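Local coordinates for PTS EIIA type-4 domain-containing protein (Streptococcus agalactiae NEM316, PDB 4TKZ) that probably serves as the EIIA component of a mannose-type sugar phosphotransferase system, passing phosphoryl groups on during sugar uptake, at residues V52-D63 against Y80-L91. Sequence-based numbering, arbitrary orientation.
Sequences VIDFKEILVLTD and YTDKKIKVLSGL
Val60 and Ile85 lie side by side, CG2 to CG2 at 3.9 Å, in the tightly packed middle of two parallel strands, 57-62 and 84-89. Beta-branched residues suit this extended backbone, whose amides and carbonyls alternate in bonding from Lys84 N to Lys56 O up to Thr62 N to Leu88 O. On the other face Leu61 CD2 meets Leu88 CD1 at 4.0 Å, and Leu91 crosses Leu61 at about a right angle. Thr62 turns its hydroxyl back between its own N and carbonyl carbon (chi1 70°), where OG1 donates to Leu88 O at 2.7 Å; Thr62 N grips the same oxygen from the opposite face of its plane.

The solvent side lies at the start of the strands, where Ile53, Lys56 and Asp82 are exposed. Here a long lysine fits: Lys83 runs past the Tyr80 ring and bends at its last torsion (chi4 -55°), giving NZ three carbonyls, Val52 O, Ile53 O and Phe55 O, the last at 2.7 Å.

Helix 68-76 completes this right-handed beta-alpha-beta unit and covers Val60 and Val87, helix 110-122 covers Leu59 and Leu88, strand 3-9 flanks 57-62, and an antiparallel strand of the second subunit extends the sheet beyond Leu88 and Ser89.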
loop_
_atom_site.group_PDB
_atom_site.type_symbol
_atom_site.label_atom_id
_atom_site.label_comp_id
_atom_site.label_asym_id
_atom_site.label_seq_id
_atom_site.Cartn_x
_atom_site.Cartn_y
_atom_site.Cartn_z
ATOM N N VAL A 52 -6.863 -16.270 13.729
ATOM C CA VAL A 52 -5.877 -16.303 14.813
ATOM C C VAL A 52 -6.015 -17.462 15.811
ATOM O O VAL A 52 -5.157 -17.617 16.677
ATOM C CB VAL A 52 -5.821 -14.964 15.611
ATOM C CG1 VAL A 52 -5.573 -13.800 14.687
ATOM C CG2 VAL A 52 -7.110 -14.747 16.403
ATOM N N ILE A 53 -7.073 -18.265 15.686
ATOM C CA ILE A 53 -7.360 -19.350 16.640
ATOM C C ILE A 53 -6.111 -20.129 17.046
ATOM O O ILE A 53 -5.813 -20.284 18.228
ATOM C CB ILE A 53 -8.350 -20.382 16.048
ATOM C CG1 ILE A 53 -9.671 -19.717 15.661
ATOM C CG2 ILE A 53 -8.579 -21.544 17.032
ATOM C CD1 ILE A 53 -10.615 -20.624 14.885
ATOM N N ASP A 54 -5.371 -20.593 16.047
ATOM C CA ASP A 54 -4.297 -21.544 16.283
ATOM C C ASP A 54 -2.902 -20.961 16.076
ATOM O O ASP A 54 -1.947 -21.697 15.808
ATOM C CB ASP A 54 -4.494 -22.760 15.377
ATOM C CG ASP A 54 -5.789 -23.485 15.662
ATOM O OD1 ASP A 54 -5.887 -24.085 16.746
ATOM O OD2 ASP A 54 -6.711 -23.441 14.817
ATOM N N PHE A 55 -2.779 -19.645 16.209
ATOM C CA PHE A 55 -1.480 -18.995 16.057
ATOM C C PHE A 55 -1.113 -18.144 17.278
ATOM O O PHE A 55 -1.981 -17.553 17.922
ATOM C CB PHE A 55 -1.436 -18.198 14.746
ATOM C CG PHE A 55 -1.537 -19.063 13.518
ATOM C CD1 PHE A 55 -2.781 -19.435 13.015
ATOM C CD2 PHE A 55 -0.394 -19.521 12.876
ATOM C CE1 PHE A 55 -2.888 -20.235 11.908
ATOM C CE2 PHE A 55 -0.492 -20.324 11.753
ATOM C CZ PHE A 55 -1.742 -20.679 11.264
ATOM N N LYS A 56 0.176 -18.117 17.606
ATOM C CA LYS A 56 0.650 -17.460 18.818
ATOM C C LYS A 56 1.364 -16.147 18.497
ATOM O O LYS A 56 1.324 -15.195 19.285
ATOM C CB LYS A 56 1.572 -18.419 19.576
ATOM C CG LYS A 56 2.316 -17.833 20.764
ATOM C CD LYS A 56 3.260 -18.885 21.347
ATOM C CE LYS A 56 4.140 -18.328 22.456
ATOM N NZ LYS A 56 5.149 -19.332 22.912
ATOM N N GLU A 57 2.012 -16.111 17.333
ATOM C CA GLU A 57 2.765 -14.948 16.873
ATOM C C GLU A 57 2.145 -14.458 15.572
ATOM O O GLU A 57 2.210 -15.148 14.555
ATOM C CB GLU A 57 4.223 -15.338 16.635
ATOM C CG GLU A 57 4.895 -15.992 17.839
ATOM C CD GLU A 57 5.271 -15.000 18.924
ATOM O OE1 GLU A 57 5.201 -13.777 18.674
ATOM O OE2 GLU A 57 5.646 -15.447 20.031
ATOM N N ILE A 58 1.540 -13.274 15.610
ATOM C CA ILE A 58 0.717 -12.787 14.500
ATOM C C ILE A 58 0.997 -11.328 14.162
ATOM O O ILE A 58 0.962 -10.447 15.027
ATOM C CB ILE A 58 -0.790 -12.954 14.806
ATOM C CG1 ILE A 58 -1.135 -14.431 14.983
ATOM C CG2 ILE A 58 -1.655 -12.356 13.704
ATOM C CD1 ILE A 58 -2.083 -14.693 16.134
ATOM N N LEU A 59 1.285 -11.070 12.891
ATOM C CA LEU A 59 1.475 -9.701 12.454
ATOM C C LEU A 59 0.301 -9.313 11.573
ATOM O O LEU A 59 0.068 -9.928 10.533
ATOM C CB LEU A 59 2.807 -9.550 11.702
ATOM C CG LEU A 59 3.090 -8.157 11.132
ATOM C CD1 LEU A 59 3.121 -7.084 12.219
ATOM C CD2 LEU A 59 4.389 -8.161 10.352
ATOM N N VAL A 60 -0.430 -8.286 11.990
ATOM C CA VAL A 60 -1.572 -7.807 11.224
ATOM C C VAL A 60 -1.247 -6.500 10.517
ATOM O O VAL A 60 -0.959 -5.468 11.154
ATOM C CB VAL A 60 -2.816 -7.594 12.097
ATOM C CG1 VAL A 60 -3.982 -7.180 11.209
ATOM C CG2 VAL A 60 -3.152 -8.860 12.883
ATOM N N LEU A 61 -1.290 -6.538 9.190
ATOM C CA LEU A 61 -0.966 -5.356 8.411
ATOM C C LEU A 61 -2.250 -4.721 7.895
ATOM O O LEU A 61 -2.999 -5.339 7.146
ATOM C CB LEU A 61 -0.046 -5.743 7.248
ATOM C CG LEU A 61 1.155 -6.564 7.728
ATOM C CD1 LEU A 61 2.032 -6.952 6.531
ATOM C CD2 LEU A 61 1.955 -5.755 8.754
ATOM N N THR A 62 -2.512 -3.483 8.291
ATOM C CA THR A 62 -3.763 -2.846 7.897
ATOM C C THR A 62 -3.523 -1.582 7.138
ATOM O O THR A 62 -2.463 -0.975 7.269
ATOM C CB THR A 62 -4.634 -2.487 9.111
ATOM O OG1 THR A 62 -4.026 -1.407 9.838
ATOM C CG2 THR A 62 -4.801 -3.701 10.013
ATOM N N ASP A 63 -4.521 -1.155 6.375
ATOM C CA ASP A 63 -4.288 -0.070 5.433
ATOM C C ASP A 63 -4.129 1.298 6.067
ATOM O O ASP A 63 -3.178 2.020 5.766
ATOM C CB ASP A 63 -5.339 -0.044 4.312
ATOM C CG ASP A 63 -6.769 -0.047 4.816
ATOM O OD1 ASP A 63 -7.011 -0.199 6.032
ATOM O OD2 ASP A 63 -7.672 0.103 3.964
ATOM N N TYR A 80 -6.300 -11.694 23.903
ATOM C CA TYR A 80 -5.712 -13.007 24.105
ATOM C C TYR A 80 -4.471 -12.892 24.988
ATOM O O TYR A 80 -3.514 -12.194 24.646
ATOM C CB TYR A 80 -5.332 -13.631 22.762
ATOM C CG TYR A 80 -6.453 -13.743 21.753
ATOM C CD1 TYR A 80 -6.802 -12.663 20.948
ATOM C CD2 TYR A 80 -7.142 -14.936 21.582
ATOM C CE1 TYR A 80 -7.808 -12.765 20.012
ATOM C CE2 TYR A 80 -8.146 -15.052 20.641
ATOM C CZ TYR A 80 -8.474 -13.965 19.858
ATOM O OH TYR A 80 -9.477 -14.083 18.918
ATOM N N THR A 81 -4.495 -13.594 26.114
ATOM C CA THR A 81 -3.413 -13.565 27.098
ATOM C C THR A 81 -2.066 -14.007 26.547
ATOM O O THR A 81 -1.038 -13.364 26.791
ATOM C CB THR A 81 -3.764 -14.465 28.299
ATOM O OG1 THR A 81 -4.942 -13.962 28.933
ATOM C CG2 THR A 81 -2.632 -14.494 29.309
ATOM N N ASP A 82 -2.063 -15.104 25.798
ATOM C CA ASP A 82 -0.797 -15.692 25.382
ATOM C C ASP A 82 -0.477 -15.561 23.898
ATOM O O ASP A 82 0.540 -16.074 23.441
ATOM C CB ASP A 82 -0.715 -17.153 25.823
ATOM C CG ASP A 82 -0.519 -17.290 27.320
ATOM O OD1 ASP A 82 0.387 -16.621 27.867
ATOM O OD2 ASP A 82 -1.284 -18.052 27.947
ATOM N N LYS A 83 -1.337 -14.879 23.150
ATOM C CA LYS A 83 -1.019 -14.570 21.762
ATOM C C LYS A 83 -0.248 -13.266 21.698
ATOM O O LYS A 83 -0.510 -12.338 22.467
ATOM C CB LYS A 83 -2.284 -14.441 20.918
ATOM C CG LYS A 83 -3.077 -15.732 20.766
ATOM C CD LYS A 83 -4.166 -15.551 19.724
ATOM C CE LYS A 83 -5.033 -16.786 19.617
ATOM N NZ LYS A 83 -4.236 -18.010 19.352
ATOM N N LYS A 84 0.711 -13.203 20.782
ATOM C CA LYS A 84 1.396 -11.952 20.490
ATOM C C LYS A 84 0.880 -11.434 19.151
ATOM O O LYS A 84 1.176 -12.002 18.105
ATOM C CB LYS A 84 2.909 -12.165 20.460
ATOM C CG LYS A 84 3.510 -12.435 21.836
ATOM C CD LYS A 84 3.430 -11.201 22.724
ATOM C CE LYS A 84 3.589 -11.551 24.201
ATOM N NZ LYS A 84 2.330 -12.102 24.788
ATOM N N ILE A 85 0.070 -10.383 19.196
ATOM C CA ILE A 85 -0.520 -9.828 17.983
ATOM C C ILE A 85 -0.073 -8.385 17.805
ATOM O O ILE A 85 -0.411 -7.522 18.613
ATOM C CB ILE A 85 -2.055 -9.898 18.012
ATOM C CG1 ILE A 85 -2.518 -11.350 18.179
ATOM C CG2 ILE A 85 -2.642 -9.295 16.744
ATOM C CD1 ILE A 85 -4.004 -11.511 18.525
ATOM N N LYS A 86 0.709 -8.132 16.756
ATOM C CA LYS A 86 1.115 -6.776 16.420
ATOM C C LYS A 86 0.216 -6.243 15.309
ATOM O O LYS A 86 -0.084 -6.951 14.346
ATOM C CB LYS A 86 2.583 -6.760 15.967
ATOM C CG LYS A 86 3.581 -6.967 17.104
ATOM C CD LYS A 86 3.594 -5.760 18.040
ATOM C CE LYS A 86 4.827 -5.758 18.938
ATOM N NZ LYS A 86 4.674 -4.887 20.141
ATOM N N VAL A 87 -0.209 -4.992 15.446
ATOM C CA VAL A 87 -1.103 -4.372 14.474
ATOM C C VAL A 87 -0.469 -3.107 13.919
ATOM O O VAL A 87 -0.245 -2.138 14.658
ATOM C CB VAL A 87 -2.454 -4.010 15.119
ATOM C CG1 VAL A 87 -3.387 -3.366 14.097
ATOM C CG2 VAL A 87 -3.098 -5.260 15.740
ATOM N N LEU A 88 -0.171 -3.111 12.618
ATOM C CA LEU A 88 0.377 -1.920 11.973
ATOM C C LEU A 88 -0.640 -1.290 11.021
ATOM O O LEU A 88 -1.453 -1.995 10.420
ATOM C CB LEU A 88 1.654 -2.251 11.178
ATOM C CG LEU A 88 2.764 -3.058 11.847
ATOM C CD1 LEU A 88 4.020 -3.089 10.947
ATOM C CD2 LEU A 88 3.091 -2.481 13.215
ATOM N N SER A 89 -0.600 0.038 10.905
ATOM C CA SER A 89 -1.273 0.742 9.814
ATOM C C SER A 89 -0.209 1.190 8.807
ATOM O O SER A 89 0.987 1.047 9.070
ATOM C CB SER A 89 -2.035 1.954 10.326
ATOM O OG SER A 89 -1.159 2.888 10.928
ATOM N N GLY A 90 -0.648 1.724 7.666
ATOM C CA GLY A 90 0.259 2.303 6.678
ATOM C C GLY A 90 0.794 1.310 5.669
ATOM O O GLY A 90 1.822 1.552 5.042
ATOM N N LEU A 91 0.088 0.190 5.511
ATOM C CA LEU A 91 0.558 -0.933 4.700
ATOM C C LEU A 91 0.995 -0.517 3.302
ATOM O O LEU A 91 0.208 0.063 2.550
ATOM C CB LEU A 91 -0.539 -2.000 4.585
ATOM C CG LEU A 91 -0.317 -3.107 3.551
ATOM C CD1 LEU A 91 0.938 -3.913 3.881
ATOM C CD2 LEU A 91 -1.529 -4.019 3.485
HETATM O O HOH W 1 -2.161 1.277 3.247
#